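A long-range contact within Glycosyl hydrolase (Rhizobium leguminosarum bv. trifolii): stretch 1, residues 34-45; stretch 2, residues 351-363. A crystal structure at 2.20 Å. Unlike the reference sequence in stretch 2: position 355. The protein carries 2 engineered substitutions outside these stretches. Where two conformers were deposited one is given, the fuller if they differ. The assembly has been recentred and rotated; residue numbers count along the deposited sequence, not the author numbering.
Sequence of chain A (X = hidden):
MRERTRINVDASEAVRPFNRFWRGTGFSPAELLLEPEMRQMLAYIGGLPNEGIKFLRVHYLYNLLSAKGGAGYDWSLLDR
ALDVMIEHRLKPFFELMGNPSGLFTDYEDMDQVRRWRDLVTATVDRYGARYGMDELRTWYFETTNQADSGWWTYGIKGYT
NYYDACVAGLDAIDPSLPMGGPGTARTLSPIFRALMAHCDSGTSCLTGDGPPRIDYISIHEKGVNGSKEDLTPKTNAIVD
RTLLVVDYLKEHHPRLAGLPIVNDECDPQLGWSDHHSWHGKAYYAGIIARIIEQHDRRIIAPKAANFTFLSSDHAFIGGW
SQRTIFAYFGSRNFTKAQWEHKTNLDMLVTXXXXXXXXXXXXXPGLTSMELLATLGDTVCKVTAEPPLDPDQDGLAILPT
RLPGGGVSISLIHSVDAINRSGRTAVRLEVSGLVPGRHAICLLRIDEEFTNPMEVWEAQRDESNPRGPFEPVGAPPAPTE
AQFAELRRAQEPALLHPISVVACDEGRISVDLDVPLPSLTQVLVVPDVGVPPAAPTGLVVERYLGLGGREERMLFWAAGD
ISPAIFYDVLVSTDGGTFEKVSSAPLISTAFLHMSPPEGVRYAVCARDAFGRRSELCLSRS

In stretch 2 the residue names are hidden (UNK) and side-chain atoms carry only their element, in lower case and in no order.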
# COMPACT_ATOMS: atom_id res chain seq x y z
N LEU A 34 9.44 7.44 -14.16
CA LEU A 34 9.75 7.34 -15.59
C LEU A 34 10.46 6.04 -15.94
O LEU A 34 10.62 5.78 -17.10
CB LEU A 34 10.65 8.49 -16.02
CG LEU A 34 10.15 9.88 -15.56
CD1 LEU A 34 11.20 10.95 -15.86
CD2 LEU A 34 8.81 10.22 -16.18
N GLU A 35 10.87 5.23 -14.98
CA GLU A 35 11.62 3.99 -15.26
C GLU A 35 10.69 2.81 -15.55
O GLU A 35 9.63 2.70 -14.95
CB GLU A 35 12.48 3.61 -14.05
CG GLU A 35 13.63 4.56 -13.72
CD GLU A 35 14.58 4.80 -14.91
OE1 GLU A 35 14.86 3.90 -15.73
OE2 GLU A 35 15.04 5.92 -15.06
N PRO A 36 11.10 1.88 -16.42
CA PRO A 36 10.22 0.73 -16.70
C PRO A 36 9.96 -0.21 -15.51
O PRO A 36 8.89 -0.84 -15.44
CB PRO A 36 10.94 -0.01 -17.82
CG PRO A 36 12.37 0.46 -17.71
CD PRO A 36 12.26 1.90 -17.32
N GLU A 37 10.90 -0.31 -14.59
CA GLU A 37 10.70 -1.10 -13.41
C GLU A 37 9.48 -0.60 -12.59
O GLU A 37 8.63 -1.39 -12.22
CB GLU A 37 11.92 -1.09 -12.52
CG GLU A 37 13.18 -1.70 -13.14
CD GLU A 37 13.97 -0.73 -13.98
OE1 GLU A 37 13.47 0.36 -14.36
OE2 GLU A 37 15.12 -1.05 -14.27
N MET A 38 9.41 0.70 -12.33
CA MET A 38 8.28 1.28 -11.62
C MET A 38 7.01 1.15 -12.41
O MET A 38 5.94 0.94 -11.80
CB MET A 38 8.52 2.74 -11.33
CG MET A 38 7.51 3.41 -10.41
SD MET A 38 7.14 2.49 -8.90
CE MET A 38 8.67 2.75 -8.00
N ARG A 39 7.10 1.28 -13.74
CA ARG A 39 5.90 1.11 -14.58
C ARG A 39 5.27 -0.30 -14.35
O ARG A 39 4.07 -0.43 -14.14
CB ARG A 39 6.21 1.36 -16.08
CG ARG A 39 4.98 1.16 -16.95
CD ARG A 39 5.09 1.69 -18.39
NE ARG A 39 3.81 1.33 -19.03
CZ ARG A 39 2.69 2.08 -19.07
NH1 ARG A 39 2.65 3.32 -18.61
NH2 ARG A 39 1.59 1.58 -19.63
N GLN A 40 6.11 -1.33 -14.34
CA GLN A 40 5.63 -2.68 -14.06
C GLN A 40 5.07 -2.77 -12.64
O GLN A 40 4.00 -3.33 -12.46
CB GLN A 40 6.72 -3.72 -14.25
CG GLN A 40 6.15 -5.10 -14.37
CD GLN A 40 7.24 -6.17 -14.49
OE1 GLN A 40 8.02 -6.25 -15.49
NE2 GLN A 40 7.26 -7.02 -13.54
N MET A 41 5.76 -2.17 -11.68
CA MET A 41 5.32 -2.19 -10.29
C MET A 41 3.93 -1.58 -10.10
O MET A 41 3.15 -2.08 -9.30
CB MET A 41 6.33 -1.50 -9.41
CG MET A 41 7.65 -2.25 -9.35
SD MET A 41 8.99 -1.19 -8.82
CE MET A 41 10.25 -2.42 -8.49
N LEU A 42 3.64 -0.50 -10.83
CA LEU A 42 2.35 0.18 -10.70
C LEU A 42 1.15 -0.67 -11.12
O LEU A 42 0.06 -0.44 -10.63
CB LEU A 42 2.33 1.51 -11.44
CG LEU A 42 3.27 2.57 -10.91
CD1 LEU A 42 3.22 3.81 -11.78
CD2 LEU A 42 2.95 2.93 -9.50
N ALA A 43 1.35 -1.62 -12.02
CA ALA A 43 0.31 -2.59 -12.37
C ALA A 43 -0.04 -3.44 -11.16
O ALA A 43 -1.22 -3.67 -10.90
CB ALA A 43 0.81 -3.48 -13.49
N TYR A 44 0.98 -3.95 -10.44
CA TYR A 44 0.66 -4.72 -9.21
C TYR A 44 0.05 -3.84 -8.14
O TYR A 44 -0.92 -4.24 -7.50
CB TYR A 44 1.85 -5.38 -8.59
CG TYR A 44 2.63 -6.31 -9.43
CD1 TYR A 44 2.34 -7.68 -9.51
CD2 TYR A 44 3.69 -5.82 -10.16
CE1 TYR A 44 3.15 -8.52 -10.26
CE2 TYR A 44 4.44 -6.64 -10.93
CZ TYR A 44 4.18 -7.98 -10.99
OH TYR A 44 5.06 -8.66 -11.82
N ILE A 45 0.59 -2.62 -7.98
CA ILE A 45 0.14 -1.70 -6.93
C ILE A 45 -1.31 -1.23 -7.18
O ILE A 45 -2.10 -1.16 -6.25
CB ILE A 45 1.07 -0.51 -6.79
CG1 ILE A 45 2.43 -0.98 -6.29
CG2 ILE A 45 0.50 0.54 -5.86
CD1 ILE A 45 3.54 0.04 -6.54
N UNK A 351 11.66 2.48 -24.05
CA UNK A 351 12.11 1.27 -24.71
C UNK A 351 12.88 0.35 -23.72
O UNK A 351 13.97 0.67 -23.25
o UNK A 351 12.66 -0.69 -26.67
o UNK A 351 14.13 0.52 -27.72
c UNK A 351 12.94 1.62 -25.95
c UNK A 351 13.26 0.40 -26.83
N UNK A 352 12.26 -0.79 -23.41
CA UNK A 352 12.85 -1.81 -22.54
C UNK A 352 14.04 -2.56 -23.19
O UNK A 352 14.81 -3.16 -22.48
c UNK A 352 10.72 -2.11 -21.17
c UNK A 352 11.79 -2.83 -22.01
c UNK A 352 11.16 -3.64 -23.16
N UNK A 353 14.18 -2.51 -24.52
CA UNK A 353 15.40 -3.04 -25.19
C UNK A 353 16.69 -2.23 -24.92
O UNK A 353 17.77 -2.73 -25.21
o UNK A 353 14.56 -5.41 -27.04
o UNK A 353 13.14 -3.84 -27.61
c UNK A 353 14.22 -4.21 -27.11
c UNK A 353 15.21 -3.14 -26.70
N UNK A 354 16.57 -1.01 -24.39
CA UNK A 354 17.76 -0.17 -24.03
C UNK A 354 18.23 -0.49 -22.61
O UNK A 354 19.41 -0.78 -22.40
c UNK A 354 19.39 0.95 -27.30
n UNK A 354 18.36 1.79 -27.08
c UNK A 354 16.63 1.89 -25.26
c UNK A 354 17.00 1.41 -26.67
n UNK A 354 19.27 -0.37 -27.20
c UNK A 354 17.49 1.36 -24.11
n UNK A 354 20.57 1.46 -27.66
N UNK A 355 17.30 -0.42 -21.66
CA UNK A 355 17.62 -0.52 -20.24
C UNK A 355 17.89 -1.95 -19.80
O UNK A 355 17.48 -2.92 -20.45
o UNK A 355 15.25 -0.05 -19.97
c UNK A 355 16.52 0.07 -19.33
c UNK A 355 16.80 1.53 -18.98
N UNK A 356 18.61 -2.09 -18.71
CA UNK A 356 18.90 -3.45 -18.25
C UNK A 356 17.62 -4.27 -17.97
O UNK A 356 16.68 -3.76 -17.41
c UNK A 356 20.36 -1.88 -17.22
c UNK A 356 19.71 -3.21 -16.98
c UNK A 356 19.33 -1.07 -17.93
N UNK A 357 17.58 -5.53 -18.40
CA UNK A 357 16.44 -6.37 -18.12
C UNK A 357 16.33 -6.72 -16.59
O UNK A 357 17.27 -6.46 -15.83
c UNK A 357 18.18 -7.68 -19.06
c UNK A 357 18.70 -6.27 -19.03
c UNK A 357 16.71 -7.60 -18.97
N UNK A 358 15.18 -7.23 -16.14
CA UNK A 358 14.93 -7.39 -14.71
C UNK A 358 13.75 -8.26 -14.48
O UNK A 358 12.89 -8.40 -15.36
c UNK A 358 12.29 -5.49 -13.54
c UNK A 358 11.09 -4.93 -13.91
c UNK A 358 12.09 -4.07 -15.91
c UNK A 358 13.41 -5.36 -14.34
c UNK A 358 14.71 -6.04 -13.97
c UNK A 358 13.30 -4.64 -15.53
c UNK A 358 10.99 -4.21 -15.08
N UNK A 359 13.70 -8.83 -13.28
CA UNK A 359 12.55 -9.49 -12.74
C UNK A 359 12.32 -8.94 -11.34
O UNK A 359 13.27 -8.71 -10.57
o UNK A 359 13.58 -11.94 -14.78
o UNK A 359 11.42 -11.83 -14.48
c UNK A 359 12.58 -11.64 -14.09
c UNK A 359 12.77 -10.99 -12.72
N UNK A 360 11.04 -8.80 -11.01
CA UNK A 360 10.63 -8.44 -9.67
C UNK A 360 9.68 -9.48 -9.10
O UNK A 360 8.80 -9.99 -9.80
c UNK A 360 8.19 -5.49 -10.47
c UNK A 360 9.98 -7.05 -9.56
c UNK A 360 8.85 -6.85 -10.57
c UNK A 360 11.06 -6.01 -9.71
N UNK A 361 9.92 -9.80 -7.82
CA UNK A 361 9.14 -10.73 -7.10
C UNK A 361 8.46 -10.01 -5.91
O UNK A 361 9.11 -9.29 -5.16
c UNK A 361 10.66 -12.64 -7.77
c UNK A 361 10.03 -11.87 -6.61
c UNK A 361 9.69 -13.38 -8.69
c UNK A 361 9.25 -12.83 -5.74
N UNK A 362 7.17 -10.20 -5.76
CA UNK A 362 6.38 -9.66 -4.61
C UNK A 362 6.80 -10.14 -3.27
O UNK A 362 7.01 -11.31 -3.04
n UNK A 362 0.48 -10.37 -5.99
c UNK A 362 2.82 -9.64 -6.28
c UNK A 362 4.90 -10.03 -4.74
c UNK A 362 4.22 -9.22 -5.75
c UNK A 362 1.88 -10.29 -5.36
N UNK A 363 6.84 -9.20 -2.35
CA UNK A 363 7.24 -9.44 -0.98
C UNK A 363 6.06 -9.20 -0.02
O UNK A 363 5.02 -8.66 -0.45
c UNK A 363 9.72 -8.91 -1.26
c UNK A 363 8.40 -8.50 -0.63
c UNK A 363 11.19 -7.57 0.33
n UNK A 363 12.06 -6.39 0.36
c UNK A 363 10.78 -7.82 -1.12
O HOH W 1 16.59 -3.11 -14.60
O HOH W 2 9.14 -8.96 -13.25
O HOH W 3 6.36 -10.95 -10.62

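Position 351 carries two carbons, the second bearing two oxygens, and touches nothing on stretch 1; an acid of this length is aspartate, D351. Position 352 has one carbon forked into two more, a valine: V352, whose CG1 lies 4.0 Å from P36 CB. Position 353 repeats the short acid pattern, out of reach of the helix: D353. At 354, three carbons, a nitrogen and a carbon carrying two more nitrogens define R354, also out of reach.

Position 355 has one carbon bearing one oxygen and one carbon. The pattern is that of threonine, T355, where the reference sequence has alanine. Its CA-to-CB bond points toward the helix, and its OG1 sits 3.7 Å from P36 CG. Positions 356 and 357 each have three carbons closing a ring onto the backbone nitrogen, so both are prolines. P356 points sideways and P357 away.

At 358 one carbon leads to a six-carbon ring without a heteroatom: F358. The ring lies against the first turn of the helix, its CZ 3.5 Å from E37 CA. E37 CG stands 3.6 Å from the ring centroid and 3° off the normal, a CH-pi contact over one face. Position 359 is another two-carbon acid, D359, pointing away.

Position 360 has four carbons, forked at the first, with one arm two carbons long: I360. It points toward the helix, and its CD1 reaches M41 CG at 3.5 Å and Y44 CE2 at 3.9 Å, while its CG1 is 3.4 Å from Q40 NE2. Position 361 has the same branching, but points away: I361. At 362 four carbons in a row end in nitrogen, giving K362; its CD lies 3.8 Å from Y44 CD1, so aliphatic chain meets the aromatic ring. Position 363 has the same linear chain, out of reach: K363.

The contact buries 533 Å², with helix and strand axes 10.0 Å apart at their closest and inclined by 31°. The direct contact is van der Waals packing, in which the amide of Q40 also lies against F358 and I360. No direct hydrogen bond crosses; three waters bridge instead. Water 1 joins two acceptors, donating to E37 OE2 (2.6 Å) and P356 O (2.9 Å); water 2 joins two donors, accepting from Q40 NE2 (2.7 Å) and I360 N (2.9 Å). Neither pair could bond directly. Water 3 accepts from Y44 OH (2.9 Å) and donates to I360 O (2.7 Å), spanning the 4.5 Å between those two atoms.

Stretch 2 (351-363) DVDRTPPFDIIKK
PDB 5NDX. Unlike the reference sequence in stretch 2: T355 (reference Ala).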